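Local atomic coordinates of uncharacterized protein GSU0716 (PDB entry 3BIJ), a protein that is of unknown function but belongs to the caspase-like C14 peptidase family and may therefore act as a cysteine endopeptidase. Residues M51-T56 against C104-E109; L9-V14 against L79-H84; A124-L129 against V198-L203; V193-V198 against F260-P265. One frame throughout, in Å; residues are numbered along the deposited sequence.

Contact 1 (M51-T56 against C104-E109); sequences MTKAAT and CLFDGE
Thr52 meets the root of the Phe106 side chain through its backbone, with Thr52 O 3.4 Å from Phe106 CB. Lys53 follows and lies against the ring itself: its CA sits over one face, 3.8 Å from the centroid and 16° off the ring normal, a CH-pi contact displaced toward the rim. Phe106 CG is anti to its backbone N (chi1 -168°). The lysine and phenylalanine side chains lie side by side, pointing the same way, with Lys53 CG 3.6 Å from Phe106 CZ. An alanine in place of Phe106 would probably leave Lys53 CA and CG without this aromatic neighbour, opening a gap beside the 3-10 turn. Ala55, at the centre of an inverse gamma turn, presents its carbonyl to the other loop; Phe106 N donates to Ala55 O over 3.2 Å, and Leu105 CB packs 3.5 Å from that same oxygen. At Thr56, CB touches Asp107 CB at 3.6 Å, while OG1 is engaged with Lys59 N as the N-cap of helix 57-70. A single backbone hydrogen bond joins the two loops, which follow strands 46-51 and 99-104, and the remaining contact is mainly van der Waals and CH-pi packing.

Contact 2 (L9-V14 against L79-H84); sequences LGLNAV and LSYSGH
Leu9 lies opposite Tyr81, and Gly10 opposite Ser82, in parallel strands whose backbone hydrogen bonds join Leu9 and Leu11 to Ser80 and Ser82. Leu9 N donates to Ser80 O (3.0 Å), and Leu9 O accepts from Ser82 N (3.0 Å). One step on, Leu11 N reaches Ser82 O at 2.9 Å. A water adds a second donor to Leu9 O, 2.7 Å away, and is also bonded to Ser80 OG, whereas Ser82 OG is held by Asp32. Strands 4-10 and 76-89 are neighbours in the central sheet of the caspase-like fold; in caspases the catalytic histidine follows the corresponding strand, and the place of His84 is consistent with that. Apolar contacts gather around Tyr81, whose CG is anti to the backbone N (chi1 169°). Leu9 CB comes to the edge of the ring, 3.9 Å from Tyr81 CD2, and the Leu11 and Tyr81 side chains cross at about a right angle, Leu11 CD1 lying 3.5 Å from Tyr81 CE2. Gly83 N lies over one face, offset toward the rim. The phenol is anchored at its far end, Tyr81 OH donating to His84 O at 2.7 Å with that oxygen in the ring plane. A phenylalanine in place of Tyr81 would probably leave the His84 carbonyl without this donor and the backbone after the strand freer to shift.

Contact 3 (A124-L129 against V198-L203); sequences AGVRVL and VKASIL
Val128 and Ile202 form the close-packed part of this contact, lying side by side and pointing the same way. Ile202 CD1 folds in against the base of the valine, 3.6 Å from Val128 CB, and also touches both of its methyls. Ala200 CB fits beside this pair, 3.7 Å from Val126 CG1 and close to Val128 CG2, with Phe122 adding to the same apolar side. On the other sheet face Leu129 and Leu203 run together, Leu129 CD1 meeting Leu203 CG at 3.9 Å, and the neighbouring polar groups have partners elsewhere: Ser201 OG on Thr264 O, and Arg127 NH2 on Gln272 OE1. Three backbone bonds hold the strands in register, Ser201 N to Val126 O (3.1 Å), Val128 N to Ser201 O (2.9 Å) and Leu203 N to Val128 O (3.0 Å). The exposed end is looser. There Lys199 CB lies 3.8 Å from Ala124 CA, the bent lysine chain leads away, and Ala124 O and Lys199 O lie 3.2 Å apart and, both being acceptors, do not bond. Strands 127-133 and 201-206 run parallel, 18° apart over the short segments, with helices between them in the chain, as is characteristic of the caspase-like alpha/beta core.

Contact 4 (V193-V198 against F260-P265); sequences VDLADV and FTAGTP
Leu195 O and Val198 O are the two acceptors that the loop 193-198 offers to residues 260-265, and both bonds are weak. Gly263 N approaches Leu195 O to 2.6 Å, but with an N-H...O angle of only 115° so short a bond is doubtful. Thr264 N stands 3.4 Å from Val198 O, again strongly bent at 122°. Within the loop, Asp197 N is satisfied by Asp194 O (2.8 Å). The loop precedes strand 201-206, and residues 260-263 belong to the strand that runs antiparallel to it at this side of the caspase-like sheet, where Ala262 makes backbone bonds with Ile202. Gly263 has a positive phi of 72°, and a side chain there would come tight against Val198 O. The polar groups of Thr264 find firmer partners at and just before the start of strand 201-206: OG1, anti to the carbonyl carbon, is bonded to Lys199 O, and Thr264 O accepts from Ser201 OG. Leu195 CB presses on Ala262 CB at 3.5 Å, and Leu195 CD1 comes near the edge of the Phe260 ring, 4.4 Å from CE2, while Tyr116 touches the leucine. Arg241 of a second subunit packs on Phe260, and Pro265 of that subunit meets Pro265.

How the contacts relate
Contacts 2 and 3 lie in the sheet and are mostly buried; both rest on regular parallel-strand hydrogen bonds, and they join directly where Leu79 N meets Leu129 O. Contact 1, partly buried, joins two loops by one backbone bond with aromatic packing, while contact 4, at the surface, sets a loop against the end of strand 258-263 with two weak bonds. Contact 1 abuts contact 2, since Thr52 N probably bonds to Gly10 O and Cys104 N to His84 O. Contacts 3 and 4 share Val198 and the strand 201-206 side of the sheet, with centres about 8 Å apart. Contacts 1 and 4 fall on opposite sides of the chain's centre, and of the four only contact 4 reaches another subunit.

Contact 1 (M51-T56 against C104-E109)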
loop_
_atom_site.group_PDB
_atom_site.type_symbol
_atom_site.label_atom_id
_atom_site.label_comp_id
_atom_site.label_asym_id
_atom_site.label_seq_id
_atom_site.Cartn_x
_atom_site.Cartn_y
_atom_site.Cartn_z
HETATM N N MSE A 51 17.160 22.607 -27.656
HETATM C CA MSE A 51 16.980 21.239 -27.177
HETATM C C MSE A 51 18.272 20.696 -26.596
HETATM O O MSE A 51 19.320 20.801 -27.215
HETATM C CB MSE A 51 16.534 20.325 -28.321
HETATM C CG MSE A 51 15.463 20.907 -29.228
HETATM SE SE MSE A 51 13.656 20.777 -28.533
HETATM C CE MSE A 51 13.794 21.900 -27.061
ATOM N N THR A 52 18.175 20.102 -25.411
ATOM C CA THR A 52 19.312 19.532 -24.695
ATOM C C THR A 52 20.688 20.101 -25.082
ATOM O O THR A 52 21.085 21.159 -24.589
ATOM C CB THR A 52 19.328 18.003 -24.834
ATOM O OG1 THR A 52 19.632 17.654 -26.180
ATOM C CG2 THR A 52 17.972 17.430 -24.481
ATOM N N LYS A 53 21.417 19.413 -25.961
ATOM C CA LYS A 53 22.751 19.869 -26.370
ATOM C C LYS A 53 22.812 21.339 -26.711
ATOM O O LYS A 53 23.828 21.990 -26.496
ATOM C CB LYS A 53 23.243 19.074 -27.574
ATOM C CG LYS A 53 23.743 17.694 -27.235
ATOM C CD LYS A 53 24.572 17.136 -28.374
ATOM C CE LYS A 53 25.296 15.861 -27.953
ATOM N NZ LYS A 53 26.221 15.394 -29.033
ATOM N N ALA A 54 21.714 21.851 -27.248
ATOM C CA ALA A 54 21.630 23.245 -27.635
ATOM C C ALA A 54 21.359 24.164 -26.440
ATOM O O ALA A 54 21.673 25.355 -26.489
ATOM C CB ALA A 54 20.538 23.415 -28.699
ATOM N N ALA A 55 20.775 23.627 -25.372
ATOM C CA ALA A 55 20.464 24.449 -24.200
ATOM C C ALA A 55 21.643 24.579 -23.250
ATOM O O ALA A 55 21.629 24.023 -22.156
ATOM C CB ALA A 55 19.259 23.871 -23.460
ATOM N N THR A 56 22.655 25.330 -23.664
ATOM C CA THR A 56 23.836 25.513 -22.833
ATOM C C THR A 56 23.797 26.824 -22.065
ATOM O O THR A 56 22.972 27.686 -22.348
ATOM C CB THR A 56 25.097 25.527 -23.677
ATOM O OG1 THR A 56 25.152 26.754 -24.415
ATOM C CG2 THR A 56 25.096 24.361 -24.641
ATOM N N CYS A 104 19.370 22.764 -14.448
ATOM C CA CYS A 104 20.444 21.924 -14.942
ATOM C C CYS A 104 20.518 21.982 -16.447
ATOM O O CYS A 104 19.842 21.238 -17.165
ATOM C CB CYS A 104 20.262 20.492 -14.470
ATOM S SG CYS A 104 20.417 20.359 -12.714
ATOM N N LEU A 105 21.337 22.900 -16.927
ATOM C CA LEU A 105 21.496 23.042 -18.357
ATOM C C LEU A 105 22.525 22.007 -18.803
ATOM O O LEU A 105 23.231 21.418 -17.984
ATOM C CB LEU A 105 21.902 24.486 -18.707
ATOM C CG LEU A 105 20.828 25.550 -18.366
ATOM C CD1 LEU A 105 21.277 26.897 -18.833
ATOM C CD2 LEU A 105 19.493 25.198 -19.023
ATOM N N PHE A 106 22.593 21.760 -20.101
ATOM C CA PHE A 106 23.501 20.750 -20.628
ATOM C C PHE A 106 24.937 21.050 -20.258
ATOM O O PHE A 106 25.680 20.182 -19.796
ATOM C CB PHE A 106 23.337 20.679 -22.148
ATOM C CG PHE A 106 23.999 19.488 -22.778
ATOM C CD1 PHE A 106 25.350 19.526 -23.114
ATOM C CD2 PHE A 106 23.270 18.325 -23.031
ATOM C CE1 PHE A 106 25.964 18.432 -23.686
ATOM C CE2 PHE A 106 23.878 17.220 -23.607
ATOM C CZ PHE A 106 25.227 17.272 -23.936
ATOM N N ASP A 107 25.302 22.304 -20.455
ATOM C CA ASP A 107 26.639 22.811 -20.173
ATOM C C ASP A 107 27.011 22.728 -18.678
ATOM O O ASP A 107 28.145 22.401 -18.320
ATOM C CB ASP A 107 26.687 24.267 -20.649
ATOM C CG ASP A 107 28.032 24.665 -21.143
ATOM O OD1 ASP A 107 28.826 23.740 -21.458
ATOM O OD2 ASP A 107 28.290 25.897 -21.233
ATOM N N GLY A 108 26.042 23.051 -17.824
ATOM C CA GLY A 108 26.244 23.056 -16.392
ATOM C C GLY A 108 25.015 23.683 -15.747
ATOM O O GLY A 108 23.972 23.827 -16.394
ATOM N N GLU A 109 25.121 24.082 -14.484
ATOM C CA GLU A 109 23.966 24.663 -13.801
ATOM C C GLU A 109 23.903 26.178 -13.868
ATOM O O GLU A 109 24.917 26.861 -13.790
ATOM C CB GLU A 109 23.938 24.223 -12.334
ATOM C CG GLU A 109 23.925 22.724 -12.168
ATOM C CD GLU A 109 24.067 22.299 -10.738
ATOM O OE1 GLU A 109 23.151 22.583 -9.943
ATOM O OE2 GLU A 109 25.098 21.680 -10.408
#

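Contact 2 (L9-V14 against L79-H84)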
loop_
_atom_site.group_PDB
_atom_site.type_symbol
_atom_site.label_atom_id
_atom_site.label_comp_id
_atom_site.label_asym_id
_atom_site.label_seq_id
_atom_site.Cartn_x
_atom_site.Cartn_y
_atom_site.Cartn_z
ATOM N N LEU A 9 12.915 26.091 -23.827
ATOM C CA LEU A 9 14.056 25.273 -23.464
ATOM C C LEU A 9 13.587 23.897 -23.051
ATOM O O LEU A 9 12.632 23.759 -22.288
ATOM C CB LEU A 9 14.810 25.898 -22.298
ATOM C CG LEU A 9 15.313 27.338 -22.463
ATOM C CD1 LEU A 9 15.971 27.798 -21.167
ATOM C CD2 LEU A 9 16.303 27.407 -23.615
ATOM N N GLY A 10 14.270 22.876 -23.551
ATOM C CA GLY A 10 13.925 21.508 -23.216
ATOM C C GLY A 10 15.184 20.660 -23.174
ATOM O O GLY A 10 15.932 20.593 -24.153
ATOM N N LEU A 11 15.436 20.018 -22.036
ATOM C CA LEU A 11 16.622 19.184 -21.905
ATOM C C LEU A 11 16.295 17.825 -21.344
ATOM O O LEU A 11 16.081 17.686 -20.144
ATOM C CB LEU A 11 17.644 19.839 -20.984
ATOM C CG LEU A 11 18.082 21.242 -21.376
ATOM C CD1 LEU A 11 17.229 22.264 -20.656
ATOM C CD2 LEU A 11 19.542 21.413 -21.018
ATOM N N ASN A 12 16.241 16.806 -22.187
ATOM C CA ASN A 12 15.960 15.500 -21.626
ATOM C C ASN A 12 17.252 14.693 -21.505
ATOM O O ASN A 12 17.258 13.465 -21.572
ATOM C CB ASN A 12 14.892 14.769 -22.434
ATOM C CG ASN A 12 15.090 14.910 -23.888
ATOM O OD1 ASN A 12 16.221 14.878 -24.368
ATOM N ND2 ASN A 12 13.996 15.062 -24.624
ATOM N N ALA A 13 18.345 15.431 -21.318
ATOM C CA ALA A 13 19.673 14.873 -21.112
ATOM C C ALA A 13 20.632 16.029 -20.883
ATOM O O ALA A 13 20.362 17.159 -21.299
ATOM C CB ALA A 13 20.120 14.054 -22.317
ATOM N N VAL A 14 21.725 15.756 -20.180
ATOM C CA VAL A 14 22.749 16.763 -19.922
ATOM C C VAL A 14 24.117 16.119 -20.125
ATOM O O VAL A 14 24.222 14.905 -20.291
ATOM C CB VAL A 14 22.663 17.343 -18.496
ATOM C CG1 VAL A 14 21.313 18.008 -18.305
ATOM C CG2 VAL A 14 22.899 16.266 -17.451
ATOM N N LEU A 79 9.416 32.835 -21.514
ATOM C CA LEU A 79 10.455 31.845 -21.249
ATOM C C LEU A 79 9.842 30.582 -20.674
ATOM O O LEU A 79 9.228 30.619 -19.613
ATOM C CB LEU A 79 11.479 32.394 -20.253
ATOM C CG LEU A 79 12.556 31.433 -19.723
ATOM C CD1 LEU A 79 13.305 30.773 -20.874
ATOM C CD2 LEU A 79 13.538 32.223 -18.846
ATOM N N SER A 80 9.998 29.470 -21.376
ATOM C CA SER A 80 9.472 28.210 -20.884
ATOM C C SER A 80 10.669 27.292 -20.708
ATOM O O SER A 80 11.627 27.377 -21.475
ATOM C CB SER A 80 8.472 27.592 -21.865
ATOM O OG SER A 80 9.109 27.217 -23.067
ATOM N N TYR A 81 10.621 26.430 -19.696
ATOM C CA TYR A 81 11.726 25.525 -19.425
ATOM C C TYR A 81 11.301 24.177 -18.882
ATOM O O TYR A 81 10.520 24.085 -17.932
ATOM C CB TYR A 81 12.706 26.168 -18.427
ATOM C CG TYR A 81 13.760 25.227 -17.854
ATOM C CD1 TYR A 81 13.554 24.541 -16.650
ATOM C CD2 TYR A 81 14.956 25.003 -18.533
ATOM C CE1 TYR A 81 14.517 23.656 -16.145
ATOM C CE2 TYR A 81 15.919 24.122 -18.046
ATOM C CZ TYR A 81 15.697 23.450 -16.855
ATOM O OH TYR A 81 16.647 22.570 -16.381
ATOM N N SER A 82 11.816 23.128 -19.504
ATOM C CA SER A 82 11.558 21.784 -19.045
ATOM C C SER A 82 12.908 21.111 -18.943
ATOM O O SER A 82 13.623 20.947 -19.933
ATOM C CB SER A 82 10.626 21.032 -19.994
ATOM O OG SER A 82 9.291 21.448 -19.786
ATOM N N GLY A 83 13.265 20.768 -17.714
ATOM C CA GLY A 83 14.535 20.119 -17.458
ATOM C C GLY A 83 14.631 19.850 -15.975
ATOM O O GLY A 83 13.645 19.989 -15.255
ATOM N N HIS A 84 15.817 19.470 -15.520
ATOM C CA HIS A 84 16.038 19.183 -14.115
ATOM C C HIS A 84 16.319 20.455 -13.350
ATOM O O HIS A 84 16.834 21.422 -13.908
ATOM C CB HIS A 84 17.241 18.260 -13.925
ATOM C CG HIS A 84 16.927 16.808 -14.084
ATOM N ND1 HIS A 84 17.331 16.075 -15.178
ATOM C CD2 HIS A 84 16.235 15.959 -13.290
ATOM C CE1 HIS A 84 16.901 14.833 -15.053
ATOM N NE2 HIS A 84 16.232 14.736 -13.917
HETATM O O HOH W 1 10.144 24.824 -22.734
#

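Contact 3 (A124-L129 against V198-L203)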
loop_
_atom_site.group_PDB
_atom_site.type_symbol
_atom_site.label_atom_id
_atom_site.label_comp_id
_atom_site.label_asym_id
_atom_site.label_seq_id
_atom_site.Cartn_x
_atom_site.Cartn_y
_atom_site.Cartn_z
ATOM N N ALA A 124 10.927 48.493 -18.587
ATOM C CA ALA A 124 9.961 48.727 -17.524
ATOM C C ALA A 124 8.543 48.253 -17.840
ATOM O O ALA A 124 7.915 47.560 -17.032
ATOM C CB ALA A 124 9.951 50.194 -17.147
ATOM N N GLY A 125 8.033 48.608 -19.008
ATOM C CA GLY A 125 6.684 48.189 -19.342
ATOM C C GLY A 125 6.625 46.885 -20.110
ATOM O O GLY A 125 5.673 46.642 -20.850
ATOM N N VAL A 126 7.632 46.038 -19.946
ATOM C CA VAL A 126 7.646 44.765 -20.656
ATOM C C VAL A 126 7.116 43.630 -19.766
ATOM O O VAL A 126 7.427 43.560 -18.580
ATOM C CB VAL A 126 9.092 44.454 -21.207
ATOM C CG1 VAL A 126 10.123 44.734 -20.145
ATOM C CG2 VAL A 126 9.191 43.008 -21.668
ATOM N N ARG A 127 6.277 42.773 -20.346
ATOM C CA ARG A 127 5.700 41.644 -19.624
ATOM C C ARG A 127 6.615 40.444 -19.809
ATOM O O ARG A 127 7.032 40.149 -20.933
ATOM C CB ARG A 127 4.303 41.309 -20.162
ATOM C CG ARG A 127 3.281 42.417 -19.980
ATOM C CD ARG A 127 2.812 42.962 -21.320
ATOM N NE ARG A 127 1.963 41.999 -22.011
ATOM C CZ ARG A 127 1.925 41.850 -23.328
ATOM N NH1 ARG A 127 2.689 42.604 -24.111
ATOM N NH2 ARG A 127 1.130 40.935 -23.864
ATOM N N VAL A 128 6.935 39.766 -18.710
ATOM C CA VAL A 128 7.804 38.590 -18.748
ATOM C C VAL A 128 7.016 37.385 -18.244
ATOM O O VAL A 128 6.680 37.308 -17.065
ATOM C CB VAL A 128 9.062 38.784 -17.856
ATOM C CG1 VAL A 128 9.930 37.548 -17.906
ATOM C CG2 VAL A 128 9.855 39.992 -18.333
ATOM N N LEU A 129 6.715 36.455 -19.145
ATOM C CA LEU A 129 5.961 35.256 -18.797
ATOM C C LEU A 129 6.898 34.057 -18.748
ATOM O O LEU A 129 7.505 33.711 -19.757
ATOM C CB LEU A 129 4.872 35.015 -19.838
ATOM C CG LEU A 129 3.976 33.800 -19.634
ATOM C CD1 LEU A 129 3.150 33.971 -18.380
ATOM C CD2 LEU A 129 3.092 33.640 -20.858
ATOM N N VAL A 198 12.771 44.192 -9.873
ATOM C CA VAL A 198 12.981 44.332 -11.303
ATOM C C VAL A 198 11.935 45.264 -11.894
ATOM O O VAL A 198 10.798 45.299 -11.434
ATOM C CB VAL A 198 12.884 42.974 -11.987
ATOM C CG1 VAL A 198 13.011 43.136 -13.499
ATOM C CG2 VAL A 198 13.967 42.068 -11.441
ATOM N N LYS A 199 12.319 46.022 -12.910
ATOM C CA LYS A 199 11.391 46.952 -13.537
ATOM C C LYS A 199 10.272 46.249 -14.285
ATOM O O LYS A 199 9.116 46.678 -14.237
ATOM C CB LYS A 199 12.143 47.874 -14.498
ATOM C CG LYS A 199 13.551 47.405 -14.820
ATOM C CD LYS A 199 14.162 48.190 -15.979
ATOM C CE LYS A 199 14.237 49.686 -15.686
ATOM N NZ LYS A 199 15.028 49.978 -14.449
ATOM N N ALA A 200 10.613 45.163 -14.970
ATOM C CA ALA A 200 9.626 44.418 -15.749
ATOM C C ALA A 200 8.590 43.684 -14.888
ATOM O O ALA A 200 8.817 43.443 -13.706
ATOM C CB ALA A 200 10.344 43.440 -16.655
ATOM N N SER A 201 7.442 43.348 -15.476
ATOM C CA SER A 201 6.394 42.624 -14.748
ATOM C C SER A 201 6.590 41.125 -14.922
ATOM O O SER A 201 6.342 40.589 -16.002
ATOM C CB SER A 201 5.000 42.984 -15.273
ATOM O OG SER A 201 4.716 44.357 -15.122
ATOM N N ILE A 202 7.009 40.448 -13.860
ATOM C CA ILE A 202 7.238 39.011 -13.930
ATOM C C ILE A 202 6.023 38.185 -13.476
ATOM O O ILE A 202 5.390 38.479 -12.462
ATOM C CB ILE A 202 8.445 38.588 -13.056
ATOM C CG1 ILE A 202 9.609 39.584 -13.207
ATOM C CG2 ILE A 202 8.917 37.197 -13.479
ATOM C CD1 ILE A 202 10.280 39.574 -14.574
ATOM N N LEU A 203 5.697 37.160 -14.254
ATOM C CA LEU A 203 4.609 36.249 -13.939
ATOM C C LEU A 203 5.247 34.891 -14.150
ATOM O O LEU A 203 5.407 34.422 -15.283
ATOM C CB LEU A 203 3.410 36.432 -14.877
ATOM C CG LEU A 203 2.320 35.349 -14.832
ATOM C CD1 LEU A 203 1.982 35.032 -13.416
ATOM C CD2 LEU A 203 1.080 35.792 -15.588
#

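Contact 4 (V193-V198 against F260-P265)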
loop_
_atom_site.group_PDB
_atom_site.type_symbol
_atom_site.label_atom_id
_atom_site.label_comp_id
_atom_site.label_asym_id
_atom_site.label_seq_id
_atom_site.Cartn_x
_atom_site.Cartn_y
_atom_site.Cartn_z
ATOM N N VAL A 193 19.686 39.041 -6.066
ATOM C CA VAL A 193 18.744 40.066 -6.488
ATOM C C VAL A 193 17.318 39.701 -6.108
ATOM O O VAL A 193 16.968 38.526 -6.035
ATOM C CB VAL A 193 18.816 40.290 -8.001
ATOM C CG1 VAL A 193 19.969 41.225 -8.327
ATOM C CG2 VAL A 193 19.008 38.952 -8.708
ATOM N N ASP A 194 16.501 40.722 -5.879
ATOM C CA ASP A 194 15.108 40.537 -5.482
ATOM C C ASP A 194 14.146 40.686 -6.671
ATOM O O ASP A 194 13.995 41.775 -7.228
ATOM C CB ASP A 194 14.763 41.565 -4.394
ATOM C CG ASP A 194 13.534 41.179 -3.575
ATOM O OD1 ASP A 194 13.529 40.064 -3.000
ATOM O OD2 ASP A 194 12.586 41.996 -3.495
ATOM N N LEU A 195 13.487 39.592 -7.049
ATOM C CA LEU A 195 12.552 39.624 -8.168
ATOM C C LEU A 195 11.433 40.650 -8.010
ATOM O O LEU A 195 10.768 41.007 -8.984
ATOM C CB LEU A 195 11.935 38.243 -8.404
ATOM C CG LEU A 195 12.611 37.333 -9.429
ATOM C CD1 LEU A 195 11.821 36.031 -9.524
ATOM C CD2 LEU A 195 12.662 38.011 -10.800
ATOM N N ALA A 196 11.220 41.126 -6.789
ATOM C CA ALA A 196 10.173 42.115 -6.550
ATOM C C ALA A 196 10.688 43.533 -6.758
ATOM O O ALA A 196 10.025 44.503 -6.390
ATOM C CB ALA A 196 9.621 41.966 -5.137
ATOM N N ASP A 197 11.873 43.649 -7.346
ATOM C CA ASP A 197 12.465 44.957 -7.596
ATOM C C ASP A 197 12.697 45.247 -9.071
ATOM O O ASP A 197 12.821 46.405 -9.469
ATOM C CB ASP A 197 13.786 45.086 -6.839
ATOM C CG ASP A 197 13.579 45.315 -5.358
ATOM O OD1 ASP A 197 14.591 45.428 -4.620
ATOM O OD2 ASP A 197 12.398 45.388 -4.937
ATOM N N VAL A 198 12.771 44.192 -9.873
ATOM C CA VAL A 198 12.981 44.332 -11.303
ATOM C C VAL A 198 11.935 45.264 -11.894
ATOM O O VAL A 198 10.798 45.299 -11.434
ATOM C CB VAL A 198 12.884 42.974 -11.987
ATOM C CG1 VAL A 198 13.011 43.136 -13.499
ATOM C CG2 VAL A 198 13.967 42.068 -11.441
ATOM N N PHE A 260 3.290 32.799 -9.300
ATOM C CA PHE A 260 4.103 33.813 -8.631
ATOM C C PHE A 260 4.318 35.069 -9.486
ATOM O O PHE A 260 4.689 34.970 -10.658
ATOM C CB PHE A 260 5.457 33.199 -8.293
ATOM C CG PHE A 260 6.305 34.052 -7.409
ATOM C CD1 PHE A 260 5.931 34.281 -6.088
ATOM C CD2 PHE A 260 7.483 34.618 -7.886
ATOM C CE1 PHE A 260 6.718 35.063 -5.241
ATOM C CE2 PHE A 260 8.286 35.406 -7.051
ATOM C CZ PHE A 260 7.901 35.630 -5.722
ATOM N N THR A 261 4.094 36.245 -8.895
ATOM C CA THR A 261 4.287 37.513 -9.599
ATOM C C THR A 261 5.395 38.310 -8.922
ATOM O O THR A 261 5.483 38.336 -7.703
ATOM C CB THR A 261 3.022 38.391 -9.587
ATOM O OG1 THR A 261 2.680 38.718 -8.237
ATOM C CG2 THR A 261 1.858 37.676 -10.250
ATOM N N ALA A 262 6.241 38.958 -9.714
ATOM C CA ALA A 262 7.322 39.756 -9.164
ATOM C C ALA A 262 7.508 41.018 -10.002
ATOM O O ALA A 262 6.842 41.193 -11.023
ATOM C CB ALA A 262 8.600 38.945 -9.135
ATOM N N GLY A 263 8.407 41.901 -9.570
ATOM C CA GLY A 263 8.648 43.126 -10.314
ATOM C C GLY A 263 7.515 44.130 -10.209
ATOM O O GLY A 263 6.713 44.083 -9.275
ATOM N N THR A 264 7.445 45.046 -11.168
ATOM C CA THR A 264 6.402 46.058 -11.153
ATOM C C THR A 264 5.036 45.449 -11.450
ATOM O O THR A 264 4.814 44.890 -12.520
ATOM C CB THR A 264 6.699 47.176 -12.170
ATOM O OG1 THR A 264 7.983 47.742 -11.880
ATOM C CG2 THR A 264 5.644 48.272 -12.082
ATOM N N PRO A 265 4.100 45.544 -10.493
ATOM C CA PRO A 265 2.757 44.986 -10.690
ATOM C C PRO A 265 2.089 45.486 -11.976
ATOM O O PRO A 265 2.241 46.651 -12.355
ATOM C CB PRO A 265 2.011 45.421 -9.427
ATOM C CG PRO A 265 2.712 46.672 -9.024
ATOM C CD PRO A 265 4.170 46.302 -9.234
#